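Side-chain contacts in CRISPR-associated endonuclease Cas9 (Campylobacter jejuni subsp. jejuni serotype O:2, PDB 5X2H), which cleaves invading DNA at sites matched by a guide RNA, using a RuvC-like and an HNH nuclease domain, as part of bacterial CRISPR immunity: residues H76-E81 with R126-I131; R113-L118 with L210-K215; E186-R191 with Y197-A202. All coordinates share one frame; numbering follows the deposited sequence.

Contact 1 of 3, residues H76-E81 with R126-I131; sequences HLIANE and RVILHI. With nucleotides of chain B.
Ile78 meets Ile128 and Leu129 through one methyl group. Its CD1 lies 3.8 Å from CG of Leu129, and the two side chains pass each other at a slant. The same CD1 is 4.2 Å from CG2 of Ile128. Ile78 holds CG1 opposite its carbonyl carbon (chi1 -72°) and then runs on extended, which carries CD1 across to the other helix. All three side chains are buried.

Both helices also contact the RNA. On helix 51-82, the His76 ring has the base of A63 of chain B over one face, with N7 above its centre. Its NE2 also donates a nearly straight hydrogen bond to OP1 of A63 of chain B (2.7 Å). Asn80 ND2 reaches N1 of that base at 3.0 Å, by a more bent bond. On helix 121-133, His130 NE2 gives a 2.8 Å hydrogen bond to OP1 of A44 of chain B, which lies in the ring plane. The two helices thus pack on each other while each binds a different part of the guide RNA.

Tyr86 stacks on His76, and Tyr108 meets His130 edge-to-face. Helix 226-236 covers Ile128 with Phe228 and Val232, and helix 107-113 packs on Val127.

Contact 2 of 3, residues R113-L118 with L210-K215; sequences RALNEL and LKLIFK
The turn that links helix 107-113 to helix 121-133 packs here on the side of helix 203-219. Ala114 and Leu115 supply the turn's side of the contact, and Leu212 and Ile213 the helix's side. Ala114 CB points at the helix and lies 3.8 Å from CG2 of Ile213. CG1 of Ile213 is also near this methyl, at 4.1 Å. Ala114 brings just this methyl, and the CA atoms of Ala114 and Ile213 are 5.9 Å apart.

Leu115 brings a single branch into the contact. Its CD2 meets CD2 of Leu212 methyl to methyl at 3.8 Å, and the two side chains cross at about a right angle. Leu212 has CG opposite its backbone N (chi1 176°); this and the chi2 of 65° bring CD2 to Leu115.

The fold element is two consecutive helices, 107-113 and 121-133, joined by a short loop that lies against helix 203-219. It belongs to the largely helical region of Cas9 that contacts the guide RNA. The turn is closed by its own backbone: Arg113 O accepts from both Asn116 N (2.7 Å) and Glu117 N (2.8 Å). Gln217, one turn on from Ile213 in helix 203-219, adds a polar link. Its NE2 donates to the carbonyl oxygens of Ala114 and Glu117. Phe124 and Val127 of helix 121-133 also touch Ile213.

Contact 3 of 3, residues E186-R191 with Y197-A202; sequences EFTNVR and YERCIA. With nucleotides of chain B.
Arg199 reaches from one loop segment to the backbone of the other, and nearly all of its side chain takes part. It sits in a type I beta turn from Tyr197 to Cys200. CB points toward 186-191 and lies 3.5 Å from Val190 O. CG comes closer to the same oxygen, at 3.2 Å. CD stays beside it as the chain bends at chi2 (-80°), which turns the guanidinium toward Asn189.

NE and NH1 then grip a single atom, Asn189 O, each at 2.9 Å. This side-on, two-nitrogen grip keeps the oxygen almost exactly in the guanidinium plane. The NH1 bond lies in the carbonyl plane, whereas the NE donor is tilted from it by 34°. Asn189 ND2 lies over one face of the guanidinium, with the amide and guanidinium planes 30° apart. At the tip, NH2 makes a longer salt bridge with Glu198 OE1, at 3.6 Å.

Asn189 ND2 in turn donates to Arg191 O at 2.9 Å, linking the side chain to the backbone two residues on. That backbone faces the RNA: the amides of Val190 and Arg191 both bind OP1 of U43 of chain B. Arg191 also extends a bent side chain to C20 of chain B, where NE and NH2 donate to OP1 and OP2 of the phosphate. Phe187 O accepts from O2' of A41 of chain B. Arg199 itself bonds to the loop, so it probably acts as a second-shell residue that helps position these RNA-binding groups.

Tyr176, just past helix 168-175, forms a cation-pi contact with Arg199. Leu172 of that helix and Tyr108 of helix 107-113 pack on Val190. Asn158 of helix 150-162 holds the carbonyl oxygens of Glu198 and Cys200.

How the contacts relate
All three contacts lie on the same side of the chain's centre, in its helical RNA-binding part. Contacts 1 and 2 are neighbours, their centres about 14 Å apart. They share one core: Val127 and Ile131 pack on Ile213, and Ile128 on Leu210 and Phe214. Their segments alternate along the chain, and the shared packing joins helices 51-82, 121-133 and 203-219. Contact 3 touches neither; its centre is about 24 Å from that of contact 1 and about 22 Å from that of contact 2. It falls within the loop that contact 2 closes, just before helix 203-219. Contacts 1 and 3 hold guide RNA; the nearest atom of contact 2 is about 11 Å from the nucleic acid.

Contact 1 of 3, residues H76-E81 with R126-I131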
loop_
_atom_site.group_PDB
_atom_site.type_symbol
_atom_site.label_atom_id
_atom_site.label_comp_id
_atom_site.label_asym_id
_atom_site.label_seq_id
_atom_site.Cartn_x
_atom_site.Cartn_y
_atom_site.Cartn_z
ATOM N N HIS A 76 26.754 11.425 21.504
ATOM C CA HIS A 76 28.050 10.787 21.708
ATOM C C HIS A 76 29.184 11.737 21.352
ATOM O O HIS A 76 30.157 11.868 22.105
ATOM C CB HIS A 76 28.151 9.507 20.875
ATOM C CG HIS A 76 27.472 8.322 21.489
ATOM N ND1 HIS A 76 27.811 7.828 22.730
ATOM C CD2 HIS A 76 26.490 7.517 21.018
ATOM C CE1 HIS A 76 27.061 6.775 23.002
ATOM N NE2 HIS A 76 26.251 6.565 21.978
ATOM N N LEU A 77 29.079 12.407 20.201
ATOM C CA LEU A 77 30.129 13.329 19.781
ATOM C C LEU A 77 30.258 14.493 20.753
ATOM O O LEU A 77 31.371 14.912 21.093
ATOM C CB LEU A 77 29.848 13.842 18.368
ATOM C CG LEU A 77 29.778 12.809 17.240
ATOM C CD1 LEU A 77 29.357 13.472 15.939
ATOM C CD2 LEU A 77 31.118 12.093 17.071
ATOM N N ILE A 78 29.124 15.027 21.211
ATOM C CA ILE A 78 29.142 16.122 22.176
ATOM C C ILE A 78 29.776 15.671 23.485
ATOM O O ILE A 78 30.623 16.370 24.054
ATOM C CB ILE A 78 27.714 16.658 22.387
ATOM C CG1 ILE A 78 27.259 17.444 21.156
ATOM C CG2 ILE A 78 27.631 17.503 23.650
ATOM C CD1 ILE A 78 25.785 17.760 21.146
ATOM N N ALA A 79 29.391 14.489 23.975
ATOM C CA ALA A 79 29.947 13.996 25.231
ATOM C C ALA A 79 31.439 13.715 25.110
ATOM O O ALA A 79 32.197 13.939 26.060
ATOM C CB ALA A 79 29.202 12.740 25.681
ATOM N N ASN A 80 31.880 13.220 23.950
ATOM C CA ASN A 80 33.297 12.924 23.770
ATOM C C ASN A 80 34.112 14.200 23.603
ATOM O O ASN A 80 35.189 14.338 24.194
ATOM C CB ASN A 80 33.496 12.004 22.564
ATOM C CG ASN A 80 32.867 10.640 22.759
ATOM O OD1 ASN A 80 32.600 10.221 23.884
ATOM N ND2 ASN A 80 32.636 9.933 21.659
ATOM N N GLU A 81 33.615 15.144 22.803
ATOM C CA GLU A 81 34.386 16.348 22.514
ATOM C C GLU A 81 34.398 17.305 23.699
ATOM O O GLU A 81 35.436 17.901 24.009
ATOM C CB GLU A 81 33.822 17.041 21.274
ATOM C CG GLU A 81 34.578 18.287 20.853
ATOM C CD GLU A 81 35.893 17.973 20.166
ATOM O OE1 GLU A 81 36.186 16.779 19.938
ATOM O OE2 GLU A 81 36.633 18.925 19.844
ATOM N N ARG A 126 23.296 22.134 23.539
ATOM C CA ARG A 126 21.859 22.209 23.293
ATOM C C ARG A 126 21.552 22.889 21.964
ATOM O O ARG A 126 20.534 22.583 21.337
ATOM C CB ARG A 126 21.169 22.932 24.452
ATOM C CG ARG A 126 21.108 22.093 25.723
ATOM C CD ARG A 126 20.512 22.848 26.902
ATOM N NE ARG A 126 19.374 23.666 26.503
ATOM C CZ ARG A 126 19.275 24.968 26.737
ATOM N NH1 ARG A 126 20.238 25.605 27.391
ATOM N NH2 ARG A 126 18.204 25.631 26.328
ATOM N N VAL A 127 22.418 23.800 21.516
ATOM C CA VAL A 127 22.221 24.436 20.217
ATOM C C VAL A 127 22.328 23.405 19.101
ATOM O O VAL A 127 21.473 23.338 18.211
ATOM C CB VAL A 127 23.227 25.584 20.019
ATOM C CG1 VAL A 127 23.298 25.982 18.553
ATOM C CG2 VAL A 127 22.844 26.780 20.876
ATOM N N ILE A 128 23.385 22.588 19.133
ATOM C CA ILE A 128 23.579 21.567 18.107
ATOM C C ILE A 128 22.392 20.613 18.073
ATOM O O ILE A 128 21.870 20.285 16.999
ATOM C CB ILE A 128 24.900 20.814 18.349
ATOM C CG1 ILE A 128 26.097 21.748 18.149
ATOM C CG2 ILE A 128 24.999 19.598 17.438
ATOM C CD1 ILE A 128 27.420 21.123 18.516
ATOM N N LEU A 129 21.940 20.162 19.245
ATOM C CA LEU A 129 20.851 19.196 19.287
ATOM C C LEU A 129 19.531 19.814 18.847
ATOM O O LEU A 129 18.696 19.124 18.252
ATOM C CB LEU A 129 20.733 18.607 20.692
ATOM C CG LEU A 129 21.962 17.805 21.129
ATOM C CD1 LEU A 129 21.908 17.441 22.608
ATOM C CD2 LEU A 129 22.110 16.556 20.270
ATOM N N HIS A 130 19.330 21.108 19.111
ATOM C CA HIS A 130 18.075 21.746 18.725
ATOM C C HIS A 130 17.973 21.902 17.213
ATOM O O HIS A 130 16.915 21.642 16.628
ATOM C CB HIS A 130 17.938 23.102 19.414
ATOM C CG HIS A 130 16.615 23.763 19.182
ATOM N ND1 HIS A 130 16.486 24.951 18.494
ATOM C CD2 HIS A 130 15.362 23.399 19.543
ATOM C CE1 HIS A 130 15.210 25.291 18.444
ATOM N NE2 HIS A 130 14.508 24.365 19.072
ATOM N N ILE A 131 19.058 22.331 16.565
ATOM C CA ILE A 131 19.050 22.467 15.112
ATOM C C ILE A 131 18.900 21.104 14.449
ATOM O O ILE A 131 18.204 20.959 13.435
ATOM C CB ILE A 131 20.326 23.191 14.639
ATOM C CG1 ILE A 131 20.321 24.651 15.101
ATOM C CG2 ILE A 131 20.478 23.096 13.124
ATOM C CD1 ILE A 131 21.554 25.429 14.680
ATOM P P A B 63 23.841 4.553 20.000
ATOM O OP1 A B 63 24.442 4.591 21.355
ATOM O OP2 A B 63 22.362 4.602 19.857
ATOM O "O5'" A B 63 24.452 5.739 19.125
ATOM C "C5'" A B 63 24.042 5.935 17.776
ATOM C "C4'" A B 63 25.218 5.980 16.830
ATOM O "O4'" A B 63 26.240 6.847 17.388
ATOM C "C3'" A B 63 25.939 4.657 16.583
ATOM O "O3'" A B 63 25.379 3.842 15.559
ATOM C "C2'" A B 63 27.359 5.096 16.240
ATOM O "O2'" A B 63 27.454 5.491 14.879
ATOM C "C1'" A B 63 27.525 6.334 17.113
ATOM N N9 A B 63 28.197 6.028 18.390
ATOM C C8 A B 63 27.881 5.052 19.305
ATOM N N7 A B 63 28.671 5.034 20.351
ATOM C C5 A B 63 29.559 6.073 20.111
ATOM C C6 A B 63 30.638 6.571 20.852
ATOM N N6 A B 63 31.008 6.063 22.028
ATOM N N1 A B 63 31.328 7.613 20.335
ATOM C C2 A B 63 30.943 8.113 19.153
ATOM N N3 A B 63 29.943 7.729 18.362
ATOM C C4 A B 63 29.281 6.695 18.909
ATOM P P A B 44 10.976 24.617 20.785
ATOM O OP1 A B 44 11.786 24.713 19.547
ATOM O OP2 A B 44 9.633 23.989 20.724
ATOM O "O5'" A B 44 11.827 23.827 21.875
ATOM C "C5'" A B 44 13.106 24.295 22.278
ATOM C "C4'" A B 44 13.584 23.582 23.518
ATOM O "O4'" A B 44 12.663 23.816 24.616
ATOM C "C3'" A B 44 13.664 22.070 23.415
ATOM O "O3'" A B 44 14.858 21.646 22.788
ATOM C "C2'" A B 44 13.547 21.620 24.867
ATOM O "O2'" A B 44 14.798 21.728 25.529
ATOM C "C1'" A B 44 12.600 22.675 25.445
ATOM N N9 A B 44 11.199 22.213 25.517
ATOM C C8 A B 44 10.161 22.518 24.671
ATOM N N7 A B 44 9.020 21.962 25.007
ATOM C C5 A B 44 9.324 21.246 26.157
ATOM C C6 A B 44 8.543 20.440 27.008
ATOM N N6 A B 44 7.241 20.205 26.827
ATOM N N1 A B 44 9.153 19.868 28.070
ATOM C C2 A B 44 10.458 20.102 28.258
ATOM N N3 A B 44 11.295 20.842 27.533
ATOM C C4 A B 44 10.661 21.394 26.483
ATOM P P A B 45 14.861 20.369 21.818
ATOM O OP1 A B 45 16.208 20.328 21.193
ATOM O OP2 A B 45 13.652 20.407 20.959
ATOM O "O5'" A B 45 14.744 19.134 22.814
ATOM C "C5'" A B 45 15.801 18.842 23.716
ATOM C "C4'" A B 45 15.376 17.870 24.787
ATOM O "O4'" A B 45 14.328 18.453 25.608
ATOM C "C3'" A B 45 14.776 16.559 24.310
ATOM O "O3'" A B 45 15.752 15.625 23.880
ATOM C "C2'" A B 45 13.984 16.106 25.531
ATOM O "O2'" A B 45 14.847 15.563 26.519
ATOM C "C1'" A B 45 13.447 17.442 26.047
ATOM N N9 A B 45 12.102 17.723 25.516
ATOM C C8 A B 45 11.766 18.425 24.386
ATOM N N7 A B 45 10.475 18.496 24.174
ATOM C C5 A B 45 9.929 17.787 25.235
ATOM C C6 A B 45 8.601 17.490 25.585
ATOM N N6 A B 45 7.543 17.893 24.873
ATOM N N1 A B 45 8.400 16.762 26.706
ATOM C C2 A B 45 9.464 16.364 27.418
ATOM N N3 A B 45 10.758 16.578 27.188
ATOM C C4 A B 45 10.920 17.303 26.067
#

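Contact 2 of 3, residues R113-L118 with L210-K215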
loop_
_atom_site.group_PDB
_atom_site.type_symbol
_atom_site.label_atom_id
_atom_site.label_comp_id
_atom_site.label_asym_id
_atom_site.label_seq_id
_atom_site.Cartn_x
_atom_site.Cartn_y
_atom_site.Cartn_z
ATOM N N ARG A 113 22.906 34.451 20.793
ATOM C CA ARG A 113 24.151 34.781 21.481
ATOM C C ARG A 113 25.360 34.259 20.718
ATOM O O ARG A 113 26.419 34.898 20.705
ATOM C CB ARG A 113 24.152 34.198 22.893
ATOM C CG ARG A 113 23.124 34.764 23.841
ATOM C CD ARG A 113 23.276 34.087 25.191
ATOM N NE ARG A 113 22.297 34.537 26.172
ATOM C CZ ARG A 113 22.183 34.021 27.391
ATOM N NH1 ARG A 113 22.987 33.037 27.769
ATOM N NH2 ARG A 113 21.268 34.485 28.230
ATOM N N ALA A 114 25.220 33.092 20.082
ATOM C CA ALA A 114 26.338 32.466 19.386
ATOM C C ALA A 114 26.907 33.351 18.287
ATOM O O ALA A 114 28.056 33.151 17.880
ATOM C CB ALA A 114 25.904 31.123 18.796
ATOM N N LEU A 115 26.132 34.317 17.796
ATOM C CA LEU A 115 26.627 35.258 16.801
ATOM C C LEU A 115 27.379 36.430 17.418
ATOM O O LEU A 115 27.931 37.248 16.673
ATOM C CB LEU A 115 25.462 35.785 15.960
ATOM C CG LEU A 115 24.444 34.748 15.478
ATOM C CD1 LEU A 115 23.288 35.425 14.759
ATOM C CD2 LEU A 115 25.103 33.714 14.579
ATOM N N ASN A 116 27.420 36.534 18.748
ATOM C CA ASN A 116 27.986 37.715 19.396
ATOM C C ASN A 116 28.917 37.425 20.562
ATOM O O ASN A 116 29.767 38.273 20.859
ATOM C CB ASN A 116 26.863 38.639 19.885
ATOM C CG ASN A 116 25.866 38.973 18.792
ATOM O OD1 ASN A 116 26.109 39.846 17.960
ATOM N ND2 ASN A 116 24.736 38.272 18.787
ATOM N N GLU A 117 28.813 36.283 21.237
ATOM C CA GLU A 117 29.649 36.018 22.399
ATOM C C GLU A 117 29.955 34.530 22.473
ATOM O O GLU A 117 29.345 33.710 21.782
ATOM C CB GLU A 117 28.976 36.491 23.691
ATOM C CG GLU A 117 27.918 35.535 24.214
ATOM C CD GLU A 117 26.971 36.197 25.193
ATOM O OE1 GLU A 117 26.683 37.399 25.018
ATOM O OE2 GLU A 117 26.515 35.517 26.135
ATOM N N LEU A 118 30.911 34.192 23.333
ATOM C CA LEU A 118 31.281 32.800 23.541
ATOM C C LEU A 118 30.169 32.051 24.267
ATOM O O LEU A 118 29.599 32.546 25.244
ATOM C CB LEU A 118 32.582 32.711 24.340
ATOM C CG LEU A 118 33.032 31.320 24.800
ATOM C CD1 LEU A 118 33.307 30.414 23.611
ATOM C CD2 LEU A 118 34.258 31.422 25.693
ATOM N N LEU A 210 24.435 26.487 11.432
ATOM C CA LEU A 210 25.368 25.696 12.229
ATOM C C LEU A 210 26.808 25.871 11.755
ATOM O O LEU A 210 27.734 25.840 12.574
ATOM C CB LEU A 210 24.962 24.223 12.197
ATOM C CG LEU A 210 25.645 23.316 13.221
ATOM C CD1 LEU A 210 25.596 23.940 14.606
ATOM C CD2 LEU A 210 24.991 21.939 13.230
ATOM N N LYS A 211 27.020 26.062 10.449
ATOM C CA LYS A 211 28.361 26.393 9.972
ATOM C C LYS A 211 28.796 27.764 10.472
ATOM O O LYS A 211 29.954 27.951 10.863
ATOM C CB LYS A 211 28.413 26.347 8.444
ATOM C CG LYS A 211 28.287 24.955 7.849
ATOM C CD LYS A 211 28.412 24.994 6.331
ATOM C CE LYS A 211 28.330 23.599 5.732
ATOM N NZ LYS A 211 28.374 23.634 4.247
ATOM N N LEU A 212 27.880 28.735 10.466
ATOM C CA LEU A 212 28.209 30.074 10.939
ATOM C C LEU A 212 28.470 30.082 12.439
ATOM O O LEU A 212 29.375 30.778 12.913
ATOM C CB LEU A 212 27.081 31.044 10.586
ATOM C CG LEU A 212 27.220 32.477 11.105
ATOM C CD1 LEU A 212 28.411 33.174 10.457
ATOM C CD2 LEU A 212 25.938 33.260 10.873
ATOM N N ILE A 213 27.688 29.314 13.200
ATOM C CA ILE A 213 27.865 29.278 14.650
ATOM C C ILE A 213 29.227 28.697 15.008
ATOM O O ILE A 213 29.914 29.201 15.905
ATOM C CB ILE A 213 26.717 28.490 15.308
ATOM C CG1 ILE A 213 25.406 29.272 15.199
ATOM C CG2 ILE A 213 27.044 28.184 16.760
ATOM C CD1 ILE A 213 24.200 28.530 15.746
ATOM N N PHE A 214 29.640 27.631 14.316
ATOM C CA PHE A 214 30.969 27.071 14.541
ATOM C C PHE A 214 32.050 28.108 14.263
ATOM O O PHE A 214 32.972 28.293 15.067
ATOM C CB PHE A 214 31.177 25.830 13.671
ATOM C CG PHE A 214 30.878 24.535 14.375
ATOM C CD1 PHE A 214 31.790 23.991 15.263
ATOM C CD2 PHE A 214 29.692 23.858 14.144
ATOM C CE1 PHE A 214 31.525 22.802 15.914
ATOM C CE2 PHE A 214 29.421 22.665 14.791
ATOM C CZ PHE A 214 30.340 22.137 15.678
ATOM N N LYS A 215 31.943 28.804 13.128
ATOM C CA LYS A 215 32.946 29.800 12.762
ATOM C C LYS A 215 32.967 30.962 13.748
ATOM O O LYS A 215 34.041 31.455 14.113
ATOM C CB LYS A 215 32.683 30.302 11.342
ATOM C CG LYS A 215 33.549 31.478 10.915
ATOM C CD LYS A 215 32.739 32.463 10.082
ATOM C CE LYS A 215 33.245 32.558 8.653
ATOM N NZ LYS A 215 34.423 33.458 8.538
#

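Contact 3 of 3, residues E186-R191 with Y197-A202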
loop_
_atom_site.group_PDB
_atom_site.type_symbol
_atom_site.label_atom_id
_atom_site.label_comp_id
_atom_site.label_asym_id
_atom_site.label_seq_id
_atom_site.Cartn_x
_atom_site.Cartn_y
_atom_site.Cartn_z
ATOM N N GLU A 186 -0.777 36.995 24.295
ATOM C CA GLU A 186 -0.277 35.641 24.111
ATOM C C GLU A 186 0.962 35.651 23.226
ATOM O O GLU A 186 1.000 36.336 22.198
ATOM C CB GLU A 186 -1.343 34.738 23.482
ATOM C CG GLU A 186 -2.560 34.495 24.354
ATOM C CD GLU A 186 -3.575 33.585 23.687
ATOM O OE1 GLU A 186 -3.443 33.332 22.470
ATOM O OE2 GLU A 186 -4.503 33.117 24.381
ATOM N N PHE A 187 1.974 34.891 23.636
ATOM C CA PHE A 187 3.142 34.688 22.790
ATOM C C PHE A 187 2.725 34.072 21.460
ATOM O O PHE A 187 1.909 33.148 21.415
ATOM C CB PHE A 187 4.148 33.775 23.490
ATOM C CG PHE A 187 4.895 34.434 24.610
ATOM C CD1 PHE A 187 5.077 35.807 24.631
ATOM C CD2 PHE A 187 5.424 33.675 25.642
ATOM C CE1 PHE A 187 5.775 36.412 25.661
ATOM C CE2 PHE A 187 6.119 34.272 26.676
ATOM C CZ PHE A 187 6.295 35.644 26.686
ATOM N N THR A 188 3.279 34.595 20.370
ATOM C CA THR A 188 3.053 33.960 19.083
ATOM C C THR A 188 3.917 32.705 18.965
ATOM O O THR A 188 4.753 32.410 19.822
ATOM C CB THR A 188 3.344 34.925 17.933
ATOM O OG1 THR A 188 2.801 34.390 16.719
ATOM C CG2 THR A 188 4.837 35.111 17.757
ATOM N N ASN A 189 3.706 31.959 17.886
ATOM C CA ASN A 189 4.325 30.651 17.727
ATOM C C ASN A 189 5.624 30.755 16.937
ATOM O O ASN A 189 5.697 31.470 15.935
ATOM C CB ASN A 189 3.366 29.685 17.031
ATOM C CG ASN A 189 2.874 30.207 15.695
ATOM O OD1 ASN A 189 2.398 31.337 15.593
ATOM N ND2 ASN A 189 2.994 29.384 14.659
ATOM N N VAL A 190 6.647 30.047 17.403
ATOM C CA VAL A 190 7.847 29.813 16.604
ATOM C C VAL A 190 7.722 28.517 15.827
ATOM O O VAL A 190 7.946 28.475 14.615
ATOM C CB VAL A 190 9.105 29.803 17.503
ATOM C CG1 VAL A 190 10.352 29.732 16.645
ATOM C CG2 VAL A 190 9.128 31.020 18.403
ATOM N N ARG A 191 7.371 27.446 16.526
ATOM C CA ARG A 191 7.009 26.196 15.885
ATOM C C ARG A 191 5.724 26.376 15.085
ATOM O O ARG A 191 4.946 27.310 15.305
ATOM C CB ARG A 191 6.816 25.094 16.931
ATOM C CG ARG A 191 8.007 24.876 17.847
ATOM C CD ARG A 191 9.068 24.019 17.176
ATOM N NE ARG A 191 8.524 22.743 16.716
ATOM C CZ ARG A 191 8.487 21.634 17.451
ATOM N NH1 ARG A 191 8.959 21.640 18.690
ATOM N NH2 ARG A 191 7.978 20.517 16.945
ATOM N N TYR A 197 1.765 25.536 7.945
ATOM C CA TYR A 197 3.158 25.297 7.588
ATOM C C TYR A 197 3.938 26.596 7.436
ATOM O O TYR A 197 4.955 26.627 6.736
ATOM C CB TYR A 197 3.240 24.477 6.299
ATOM C CG TYR A 197 2.589 23.118 6.393
ATOM C CD1 TYR A 197 3.269 22.040 6.940
ATOM C CD2 TYR A 197 1.294 22.912 5.936
ATOM C CE1 TYR A 197 2.681 20.796 7.032
ATOM C CE2 TYR A 197 0.697 21.672 6.023
ATOM C CZ TYR A 197 1.397 20.617 6.569
ATOM O OH TYR A 197 0.809 19.376 6.658
ATOM N N GLU A 198 3.494 27.666 8.101
ATOM C CA GLU A 198 3.993 29.007 7.805
ATOM C C GLU A 198 5.471 29.166 8.146
ATOM O O GLU A 198 6.168 29.965 7.510
ATOM C CB GLU A 198 3.152 30.036 8.566
ATOM C CG GLU A 198 3.387 31.484 8.178
ATOM C CD GLU A 198 2.475 32.431 8.939
ATOM O OE1 GLU A 198 1.678 31.944 9.769
ATOM O OE2 GLU A 198 2.551 33.657 8.709
ATOM N N ARG A 199 5.968 28.427 9.133
ATOM C CA ARG A 199 7.329 28.600 9.621
ATOM C C ARG A 199 8.340 27.689 8.930
ATOM O O ARG A 199 9.509 27.670 9.333
ATOM C CB ARG A 199 7.373 28.364 11.134
ATOM C CG ARG A 199 6.380 29.198 11.931
ATOM C CD ARG A 199 6.888 30.616 12.157
ATOM N NE ARG A 199 6.048 31.337 13.109
ATOM C CZ ARG A 199 5.063 32.162 12.767
ATOM N NH1 ARG A 199 4.350 32.765 13.708
ATOM N NH2 ARG A 199 4.796 32.390 11.488
ATOM N N CYS A 200 7.928 26.945 7.904
ATOM C CA CYS A 200 8.838 26.018 7.238
ATOM C C CYS A 200 9.992 26.762 6.576
ATOM O O CYS A 200 9.784 27.727 5.835
ATOM C CB CYS A 200 8.080 25.191 6.203
ATOM S SG CYS A 200 7.042 23.899 6.912
ATOM N N ILE A 201 11.213 26.308 6.852
ATOM C CA ILE A 201 12.431 26.913 6.326
ATOM C C ILE A 201 13.291 25.820 5.706
ATOM O O ILE A 201 13.443 24.738 6.283
ATOM C CB ILE A 201 13.210 27.666 7.426
ATOM C CG1 ILE A 201 12.360 28.806 7.988
ATOM C CG2 ILE A 201 14.534 28.196 6.888
ATOM C CD1 ILE A 201 13.046 29.601 9.074
ATOM N N ALA A 202 13.854 26.108 4.532
ATOM C CA ALA A 202 14.650 25.122 3.812
ATOM C C ALA A 202 15.843 24.666 4.644
ATOM O O ALA A 202 16.494 25.464 5.325
ATOM C CB ALA A 202 15.132 25.696 2.478
ATOM P P A B 41 -3.881 27.465 25.572
ATOM O OP1 A B 41 -4.683 27.046 24.395
ATOM O OP2 A B 41 -3.267 26.453 26.470
ATOM O "O5'" A B 41 -2.714 28.421 25.059
ATOM C "C5'" A B 41 -3.012 29.575 24.289
ATOM C "C4'" A B 41 -1.842 30.523 24.235
ATOM O "O4'" A B 41 -1.558 31.038 25.564
ATOM C "C3'" A B 41 -0.519 29.924 23.790
ATOM O "O3'" A B 41 -0.417 29.765 22.387
ATOM C "C2'" A B 41 0.491 30.900 24.379
ATOM O "O2'" A B 41 0.551 32.090 23.607
ATOM C "C1'" A B 41 -0.165 31.226 25.718
ATOM N N9 A B 41 0.315 30.325 26.781
ATOM C C8 A B 41 -0.327 29.234 27.308
ATOM N N7 A B 41 0.355 28.619 28.244
ATOM C C5 A B 41 1.530 29.351 28.331
ATOM C C6 A B 41 2.671 29.209 29.139
ATOM N N6 A B 41 2.817 28.240 30.047
ATOM N N1 A B 41 3.668 30.109 28.980
ATOM C C2 A B 41 3.518 31.077 28.068
ATOM N N3 A B 41 2.494 31.312 27.251
ATOM C C4 A B 41 1.522 30.402 27.433
ATOM P P C B 20 6.962 21.876 13.492
ATOM O OP1 C B 20 7.389 23.140 14.140
ATOM O OP2 C B 20 7.437 20.586 14.047
ATOM O "O5'" C B 20 5.368 21.878 13.470
ATOM C "C5'" C B 20 4.601 21.113 14.386
ATOM C "C4'" C B 20 3.273 20.749 13.775
ATOM O "O4'" C B 20 3.437 19.599 12.907
ATOM C "C3'" C B 20 2.164 20.342 14.735
ATOM O "O3'" C B 20 1.498 21.464 15.294
ATOM C "C2'" C B 20 1.258 19.491 13.852
ATOM O "O2'" C B 20 0.419 20.315 13.056
ATOM C "C1'" C B 20 2.271 18.808 12.928
ATOM N N1 C B 20 2.631 17.440 13.375
ATOM C C2 C B 20 1.667 16.428 13.313
ATOM O O2 C B 20 0.533 16.687 12.890
ATOM N N3 C B 20 1.991 15.180 13.714
ATOM C C4 C B 20 3.221 14.916 14.155
ATOM N N4 C B 20 3.482 13.661 14.532
ATOM C C5 C B 20 4.232 15.922 14.225
ATOM C C6 C B 20 3.894 17.157 13.826
ATOM P P U B 43 6.191 27.615 20.547
ATOM O OP1 U B 43 6.683 27.901 19.176
ATOM O OP2 U B 43 5.232 26.507 20.768
ATOM O "O5'" U B 43 7.449 27.340 21.479
ATOM C "C5'" U B 43 8.504 28.283 21.566
ATOM C "C4'" U B 43 9.552 27.838 22.548
ATOM O "O4'" U B 43 9.058 27.976 23.909
ATOM C "C3'" U B 43 9.965 26.377 22.465
ATOM O "O3'" U B 43 10.853 26.103 21.394
ATOM C "C2'" U B 43 10.560 26.139 23.844
ATOM O "O2'" U B 43 11.851 26.727 23.935
ATOM C "C1'" U B 43 9.606 26.954 24.719
ATOM N N1 U B 43 8.505 26.118 25.251
ATOM C C2 U B 43 8.802 25.291 26.317
ATOM O O2 U B 43 9.911 25.234 26.823
ATOM N N3 U B 43 7.752 24.537 26.773
ATOM C C4 U B 43 6.465 24.519 26.279
ATOM O O4 U B 43 5.627 23.782 26.803
ATOM C C5 U B 43 6.239 25.399 25.173
ATOM C C6 U B 43 7.244 26.147 24.707
#